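PDB 4DXF: staphylococcal enterotoxin-like toxin from Staphylococcus aureus, which is a superantigen-like protein that probably binds carbohydrate, pairing an oligosaccharide-binding (OB) fold domain with a beta-grasp domain. Local coordinates for residues Y56-V61 and G95-S100; V78-E83 and K91-G96. All blocks are in the same frame, centred on the assembly; numbering follows the deposited sequence.

Contact 1: Y56-V61 and G95-S100; sequences YKIALV and GGITKS
I97 reaches back from its strand to meet I58 and L60, while G95 joins A59 through the backbone. With chi1 at -56°, CG1 of I97 leaves CB anti to the carbonyl carbon, and this first methylene lies 3.7 Å from CG2 of I58. The chain then runs on nearly extended to CD1, which is shared by two methyls: I58 CG2 and, two residues further along that chain, L60 CD2 each lie 3.6 Å from I97 CD1. The same I58 methyl lies against the backbone, with CG2 3.3 Å from G95 O. The polar link is G95 N to A59 O, a hydrogen bond of 3.3 Å between N and O that is long but fairly straight (154° at the hydrogen), and the donor lies in the carbonyl plane. Strands 56-59 and 92-99 are parallel neighbours in the OB-domain sheet, and this bond continues their pairing to the break in the second strand. M47 of strand 46-49 also packs on L60 and I97. The evidence is one stretched backbone bond beside two aliphatic side chains, I58 and L60, meeting a third, I97, which suggests that beyond the break the buried contact is mainly apolar.

Contact 2: V78-E83 and K91-G96; sequences VFVVLE and KYSVGG
The beta hairpin of strands 76-80 and 92-99 in the OB-fold domain brings F79, V81 and E83 against G96, S93 and Y92, but its antiparallel pairing is irregular. Backbone bonds hold the two ends: F79 N donates to G96 O at 2.9 Å, and E83 N donates to Y92 O, also at 2.9 Å and nearly along the C=O axis. Midway, a side chain takes the place of a backbone acceptor. OG of S93 stands anti to its own backbone N (chi1 -178°) and accepts from V81 N at 3.0 Å. The same hydroxyl donates to water 1, 2.7 Å from OG to the water oxygen. That water donates in turn to F79 O at 2.7 Å and to G95 O at 2.6 Å, bridging the strands where G95 and G96, with phi of 73° and 80°, divert the second one. Water 2 similarly ties V81 O and E83 OE2 to V94 N, satisfying buried backbone groups. Apolar contact adds to this: V80 CG1 meets S93 CB at 3.7 Å, and L82 CD1 lies 4.0 Å from CD of K91, which separately makes a cation-pi contact with F54. E83 OE2 has a further hydrogen bond from Y22. Strand 28-31 flanks the hairpin beyond strand 76-80, strand 56-59 borders strand 92-99, and helix 138-153 covers F79, V81 and S93 through K144, F143 and K139.

How the contacts relate
The two contacts lie side by side in one sheet of the OB-fold domain, their centres about 7 Å apart. Along the chain the segments come in the order 56-61, 78-83, 91-96 and 95-100, the last two overlapping at G95 and G96. Strand 92-99 lies between the other two, antiparallel to 76-80 in contact 2 and parallel to 56-59 in contact 1. The evidence for direct coupling is A59 N to S93 O and K57 N to K91 O, each 2.8 Å and probable hydrogen bonds, together with I58 CD1 packed on V78 CG1. The glycine break is thus built into both pairings, joining three strands of the domain.

Contact 1: Y56-V61 and G95-S100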
ATOM      1  N   TYR A  56     -11.798 -13.912   1.107  1.00 24.05           N
ATOM      2  CA  TYR A  56     -11.262 -12.706   0.468  1.00 24.75           C
ATOM      3  C   TYR A  56     -10.655 -12.988  -0.849  1.00 22.92           C
ATOM      4  O   TYR A  56      -9.810 -13.862  -1.029  1.00 25.42           O
ATOM      5  CB  TYR A  56     -10.314 -11.866   1.353  1.00 22.33           C
ATOM      6  CG  TYR A  56     -10.888 -11.453   2.644  1.00 23.42           C
ATOM      7  CD1 TYR A  56     -11.129 -12.374   3.657  1.00 22.24           C
ATOM      8  CD2 TYR A  56     -11.213 -10.082   2.904  1.00 21.95           C
ATOM      9  CE1 TYR A  56     -11.707 -11.973   4.884  1.00 21.24           C
ATOM     10  CE2 TYR A  56     -11.768  -9.690   4.129  1.00 24.09           C
ATOM     11  CZ  TYR A  56     -11.978 -10.611   5.111  1.00 23.68           C
ATOM     12  OH  TYR A  56     -12.522 -10.228   6.289  1.00 22.00           O
ATOM     13  N   LYS A  57     -11.140 -12.247  -1.873  1.00 25.73           N
ATOM     14  CA  LYS A  57     -10.620 -12.446  -3.214  1.00 24.29           C
ATOM     15  C   LYS A  57      -9.576 -11.411  -3.511  1.00 23.93           C
ATOM     16  O   LYS A  57      -9.910 -10.206  -3.650  1.00 22.96           O
ATOM     17  CB  LYS A  57     -11.753 -12.267  -4.242  1.00 26.84           C
ATOM     18  CG  LYS A  57     -12.938 -13.221  -4.029  1.00 28.31           C
ATOM     19  CD  LYS A  57     -12.926 -14.302  -5.043  1.00 33.34           C
ATOM     20  CE  LYS A  57     -14.114 -15.180  -4.679  1.00 35.77           C
ATOM     21  NZ  LYS A  57     -13.611 -16.531  -4.577  1.00 33.02           N
ATOM     22  N   ILE A  58      -8.346 -11.825  -3.650  1.00 21.74           N
ATOM     23  CA  ILE A  58      -7.236 -10.897  -3.840  1.00 22.46           C
ATOM     24  C   ILE A  58      -6.796 -10.880  -5.307  1.00 21.60           C
ATOM     25  O   ILE A  58      -6.149 -11.830  -5.845  1.00 22.01           O
ATOM     26  CB  ILE A  58      -5.984 -11.172  -2.888  1.00 21.39           C
ATOM     27  CG1 ILE A  58      -6.380 -11.391  -1.396  1.00 21.08           C
ATOM     28  CG2 ILE A  58      -4.754 -10.142  -3.080  1.00 20.70           C
ATOM     29  CD1 ILE A  58      -7.133 -10.139  -0.743  1.00 21.87           C
ATOM     30  N   ALA A  59      -7.125  -9.771  -6.011  1.00 21.87           N
ATOM     31  CA  ALA A  59      -6.646  -9.688  -7.387  1.00 22.95           C
ATOM     32  C   ALA A  59      -5.168  -9.847  -7.673  1.00 23.67           C
ATOM     33  O   ALA A  59      -4.283  -9.192  -7.079  1.00 22.43           O
ATOM     34  CB  ALA A  59      -7.225  -8.371  -8.089  1.00 23.63           C
ATOM     35  N   LEU A  60      -4.845 -10.733  -8.624  1.00 23.11           N
ATOM     36  CA  LEU A  60      -3.457 -10.937  -9.020  1.00 26.94           C
ATOM     37  C   LEU A  60      -3.102 -10.028 -10.207  1.00 29.74           C
ATOM     38  O   LEU A  60      -3.432 -10.321 -11.368  1.00 31.55           O
ATOM     39  CB  LEU A  60      -3.183 -12.389  -9.364  1.00 26.63           C
ATOM     40  CG  LEU A  60      -3.574 -13.291  -8.166  1.00 28.41           C
ATOM     41  CD1 LEU A  60      -3.630 -14.804  -8.524  1.00 26.90           C
ATOM     42  CD2 LEU A  60      -2.539 -13.072  -7.025  1.00 30.50           C
ATOM     43  N   VAL A  61      -2.468  -8.909  -9.885  1.00 30.34           N
ATOM     44  CA  VAL A  61      -2.161  -7.878 -10.875  1.00 30.55           C
ATOM     45  C   VAL A  61      -0.685  -7.776 -10.971  1.00 30.27           C
ATOM     46  O   VAL A  61       0.051  -8.330 -10.124  1.00 29.91           O
ATOM     47  CB  VAL A  61      -2.791  -6.503 -10.502  1.00 30.16           C
ATOM     48  CG1 VAL A  61      -4.298  -6.600 -10.512  1.00 30.25           C
ATOM     49  CG2 VAL A  61      -2.247  -6.029  -9.107  1.00 32.69           C
ATOM     50  N   GLY A  95      -3.669  -6.741  -5.027  1.00 20.95           N
ATOM     51  CA  GLY A  95      -2.230  -6.781  -4.736  1.00 20.00           C
ATOM     52  C   GLY A  95      -1.995  -6.970  -3.223  1.00 18.94           C
ATOM     53  O   GLY A  95      -2.889  -7.491  -2.562  1.00 19.70           O
ATOM     54  N   GLY A  96      -0.827  -6.499  -2.736  1.00 18.77           N
ATOM     55  CA  GLY A  96      -0.545  -6.461  -1.296  1.00 21.17           C
ATOM     56  C   GLY A  96      -0.110  -7.815  -0.760  1.00 21.50           C
ATOM     57  O   GLY A  96      -0.127  -8.021   0.459  1.00 20.46           O
ATOM     58  N   ILE A  97       0.266  -8.728  -1.663  1.00 19.73           N
ATOM     59  CA  ILE A  97       0.664 -10.131  -1.170  1.00 18.76           C
ATOM     60  C   ILE A  97       2.100 -10.189  -0.992  1.00 18.05           C
ATOM     61  O   ILE A  97       2.872  -9.809  -1.931  1.00 19.99           O
ATOM     62  CB  ILE A  97       0.260 -11.219  -2.218  1.00 18.00           C
ATOM     63  CG1 ILE A  97      -1.208 -11.107  -2.493  1.00 20.63           C
ATOM     64  CG2 ILE A  97       0.602 -12.622  -1.633  1.00 18.63           C
ATOM     65  CD1 ILE A  97      -1.695 -11.866  -3.756  1.00 19.44           C
ATOM     66  N   THR A  98       2.559 -10.711   0.195  1.00 18.02           N
ATOM     67  CA  THR A  98       3.963 -10.760   0.469  1.00 17.78           C
ATOM     68  C   THR A  98       4.269 -12.159   1.170  1.00 19.38           C
ATOM     69  O   THR A  98       3.355 -12.804   1.547  1.00 18.40           O
ATOM     70  CB  THR A  98       4.445  -9.693   1.499  1.00 18.40           C
ATOM     71  OG1 THR A  98       3.675  -9.710   2.661  1.00 16.30           O
ATOM     72  CG2 THR A  98       4.293  -8.230   0.838  1.00 18.71           C
ATOM     73  N   LYS A  99       5.526 -12.482   1.252  1.00 21.27           N
ATOM     74  CA  LYS A  99       6.013 -13.646   2.002  1.00 22.91           C
ATOM     75  C   LYS A  99       6.009 -13.322   3.494  1.00 22.69           C
ATOM     76  O   LYS A  99       6.481 -12.306   3.923  1.00 25.36           O
ATOM     77  CB  LYS A  99       7.439 -14.008   1.596  1.00 23.51           C
ATOM     78  CG  LYS A  99       7.870 -15.371   2.208  1.00 30.43           C
ATOM     79  CD  LYS A  99       9.002 -16.029   1.372  1.00 37.96           C
ATOM     80  CE  LYS A  99      10.422 -15.653   1.875  1.00 40.99           C
ATOM     81  NZ  LYS A  99      10.918 -16.538   3.001  1.00 39.06           N
ATOM     82  N   SER A 100       5.490 -14.244   4.291  1.00 22.53           N
ATOM     83  CA  SER A 100       5.466 -14.077   5.751  1.00 19.98           C
ATOM     84  C   SER A 100       6.902 -13.992   6.317  1.00 18.68           C
ATOM     85  O   SER A 100       7.841 -14.515   5.753  1.00 19.73           O
ATOM     86  CB  SER A 100       4.738 -15.306   6.380  1.00 20.00           C
ATOM     87  OG  SER A 100       3.437 -15.520   5.853  1.00 20.63           O
TER

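Contact 2: V78-E83 and K91-G96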
ATOM      1  N   VAL A  78      -1.140 -10.757   3.582  1.00 18.83           N
ATOM      2  CA  VAL A  78      -1.861  -9.821   2.659  1.00 18.30           C
ATOM      3  C   VAL A  78      -2.216  -8.574   3.402  1.00 17.49           C
ATOM      4  O   VAL A  78      -2.750  -8.604   4.547  1.00 16.49           O
ATOM      5  CB  VAL A  78      -3.112 -10.492   2.088  1.00 20.29           C
ATOM      6  CG1 VAL A  78      -3.707  -9.604   0.942  1.00 23.48           C
ATOM      7  CG2 VAL A  78      -2.801 -11.870   1.459  1.00 24.53           C
ATOM      8  N   PHE A  79      -1.908  -7.423   2.733  1.00 18.10           N
ATOM      9  CA  PHE A  79      -2.377  -6.153   3.221  1.00 18.95           C
ATOM     10  C   PHE A  79      -3.630  -5.893   2.326  1.00 19.97           C
ATOM     11  O   PHE A  79      -3.442  -5.801   1.075  1.00 19.59           O
ATOM     12  CB  PHE A  79      -1.262  -5.104   3.006  1.00 18.96           C
ATOM     13  CG  PHE A  79      -1.718  -3.728   3.424  1.00 20.26           C
ATOM     14  CD1 PHE A  79      -1.823  -3.414   4.767  1.00 22.47           C
ATOM     15  CD2 PHE A  79      -2.099  -2.802   2.475  1.00 19.80           C
ATOM     16  CE1 PHE A  79      -2.350  -2.127   5.209  1.00 19.64           C
ATOM     17  CE2 PHE A  79      -2.642  -1.536   2.862  1.00 20.02           C
ATOM     18  CZ  PHE A  79      -2.737  -1.170   4.218  1.00 17.58           C
ATOM     19  N   VAL A  80      -4.774  -5.722   2.968  1.00 19.43           N
ATOM     20  CA  VAL A  80      -6.112  -5.659   2.351  1.00 20.01           C
ATOM     21  C   VAL A  80      -6.694  -4.271   2.536  1.00 19.34           C
ATOM     22  O   VAL A  80      -6.803  -3.778   3.639  1.00 20.65           O
ATOM     23  CB  VAL A  80      -7.097  -6.736   2.926  1.00 20.28           C
ATOM     24  CG1 VAL A  80      -8.565  -6.596   2.398  1.00 16.96           C
ATOM     25  CG2 VAL A  80      -6.564  -8.095   2.655  1.00 21.09           C
ATOM     26  N   VAL A  81      -7.215  -3.746   1.415  1.00 20.95           N
ATOM     27  CA  VAL A  81      -8.071  -2.563   1.484  1.00 20.44           C
ATOM     28  C   VAL A  81      -9.323  -2.973   0.668  1.00 19.66           C
ATOM     29  O   VAL A  81      -9.179  -3.138  -0.562  1.00 22.18           O
ATOM     30  CB  VAL A  81      -7.350  -1.347   0.782  1.00 21.52           C
ATOM     31  CG1 VAL A  81      -8.323  -0.097   0.814  1.00 23.62           C
ATOM     32  CG2 VAL A  81      -6.081  -0.960   1.509  1.00 21.13           C
ATOM     33  N   LEU A  82     -10.457  -3.228   1.325  1.00 21.25           N
ATOM     34  CA  LEU A  82     -11.654  -3.769   0.627  1.00 21.24           C
ATOM     35  C   LEU A  82     -12.153  -2.613  -0.281  1.00 25.67           C
ATOM     36  O   LEU A  82     -12.121  -1.449   0.131  1.00 24.16           O
ATOM     37  CB  LEU A  82     -12.742  -4.170   1.545  1.00 22.21           C
ATOM     38  CG  LEU A  82     -12.398  -5.325   2.504  1.00 23.24           C
ATOM     39  CD1 LEU A  82     -13.518  -5.489   3.473  1.00 25.90           C
ATOM     40  CD2 LEU A  82     -12.190  -6.521   1.552  1.00 23.85           C
ATOM     41  N   GLU A  83     -12.511  -2.972  -1.502  1.00 26.72           N
ATOM     42  CA  GLU A  83     -12.909  -1.948  -2.494  1.00 30.10           C
ATOM     43  C   GLU A  83     -14.114  -2.440  -3.256  1.00 32.68           C
ATOM     44  O   GLU A  83     -14.353  -3.653  -3.350  1.00 32.58           O
ATOM     45  CB  GLU A  83     -11.803  -1.778  -3.516  1.00 31.55           C
ATOM     46  CG  GLU A  83     -10.623  -1.021  -3.084  1.00 32.62           C
ATOM     47  CD  GLU A  83      -9.622  -0.763  -4.231  1.00 34.40           C
ATOM     48  OE1 GLU A  83     -10.022  -0.378  -5.362  1.00 38.46           O
ATOM     49  OE2 GLU A  83      -8.410  -0.837  -4.012  1.00 29.98           O
ATOM     50  N   LYS A  91     -15.902  -9.264  -1.198  1.00 30.43           N
ATOM     51  CA  LYS A  91     -14.629  -9.003  -0.480  1.00 28.82           C
ATOM     52  C   LYS A  91     -13.509  -9.113  -1.461  1.00 27.45           C
ATOM     53  O   LYS A  91     -13.064 -10.187  -1.873  1.00 28.31           O
ATOM     54  CB  LYS A  91     -14.459 -10.005   0.681  1.00 27.47           C
ATOM     55  CG  LYS A  91     -15.586 -10.004   1.610  1.00 27.36           C
ATOM     56  CD  LYS A  91     -15.560  -8.807   2.583  1.00 27.57           C
ATOM     57  CE  LYS A  91     -16.631  -8.921   3.624  1.00 29.04           C
ATOM     58  NZ  LYS A  91     -16.586  -7.755   4.535  1.00 26.81           N
ATOM     59  N   TYR A  92     -13.040  -7.949  -1.875  1.00 24.95           N
ATOM     60  CA  TYR A  92     -12.155  -7.829  -2.936  1.00 23.46           C
ATOM     61  C   TYR A  92     -11.164  -6.755  -2.534  1.00 23.93           C
ATOM     62  O   TYR A  92     -11.566  -5.719  -1.953  1.00 25.07           O
ATOM     63  CB  TYR A  92     -12.988  -7.360  -4.164  1.00 25.01           C
ATOM     64  CG  TYR A  92     -12.210  -6.860  -5.293  1.00 23.71           C
ATOM     65  CD1 TYR A  92     -11.860  -5.490  -5.369  1.00 29.38           C
ATOM     66  CD2 TYR A  92     -11.867  -7.682  -6.366  1.00 24.32           C
ATOM     67  CE1 TYR A  92     -11.124  -4.973  -6.450  1.00 29.85           C
ATOM     68  CE2 TYR A  92     -11.090  -7.176  -7.422  1.00 27.63           C
ATOM     69  CZ  TYR A  92     -10.764  -5.804  -7.454  1.00 26.40           C
ATOM     70  OH  TYR A  92     -10.072  -5.315  -8.531  1.00 32.97           O
ATOM     71  N   SER A  93      -9.920  -7.020  -2.878  1.00 21.51           N
ATOM     72  CA  SER A  93      -8.733  -6.197  -2.703  1.00 21.13           C
ATOM     73  C   SER A  93      -7.665  -6.459  -3.771  1.00 21.70           C
ATOM     74  O   SER A  93      -7.624  -7.531  -4.448  1.00 23.82           O
ATOM     75  CB  SER A  93      -8.223  -6.317  -1.238  1.00 20.03           C
ATOM     76  OG  SER A  93      -7.120  -5.516  -1.022  1.00 19.40           O
ATOM     77  N   VAL A  94      -6.777  -5.497  -3.998  1.00 21.48           N
ATOM     78  CA  VAL A  94      -5.855  -5.584  -5.102  1.00 22.57           C
ATOM     79  C   VAL A  94      -4.399  -5.655  -4.688  1.00 23.38           C
ATOM     80  O   VAL A  94      -3.924  -4.727  -4.025  1.00 25.12           O
ATOM     81  CB  VAL A  94      -6.048  -4.349  -6.051  1.00 21.89           C
ATOM     82  CG1 VAL A  94      -5.083  -4.473  -7.185  1.00 25.21           C
ATOM     83  CG2 VAL A  94      -7.494  -4.328  -6.508  1.00 21.63           C
ATOM     84  N   GLY A  95      -3.669  -6.741  -5.027  1.00 20.95           N
ATOM     85  CA  GLY A  95      -2.230  -6.781  -4.736  1.00 20.00           C
ATOM     86  C   GLY A  95      -1.995  -6.970  -3.223  1.00 18.94           C
ATOM     87  O   GLY A  95      -2.889  -7.491  -2.562  1.00 19.70           O
ATOM     88  N   GLY A  96      -0.827  -6.499  -2.736  1.00 18.77           N
ATOM     89  CA  GLY A  96      -0.545  -6.461  -1.296  1.00 21.17           C
ATOM     90  C   GLY A  96      -0.110  -7.815  -0.760  1.00 21.50           C
ATOM     91  O   GLY A  96      -0.127  -8.021   0.459  1.00 20.46           O
TER
HETATM   92  O   HOH W   1      -4.852  -6.889  -0.937  1.00 25.03           O
HETATM   93  O   HOH W   2      -7.524  -2.902  -2.799  1.00 23.51           O
HETATM   94  O   HOH W   3     -14.850  -5.492  -1.394  1.00 27.04           O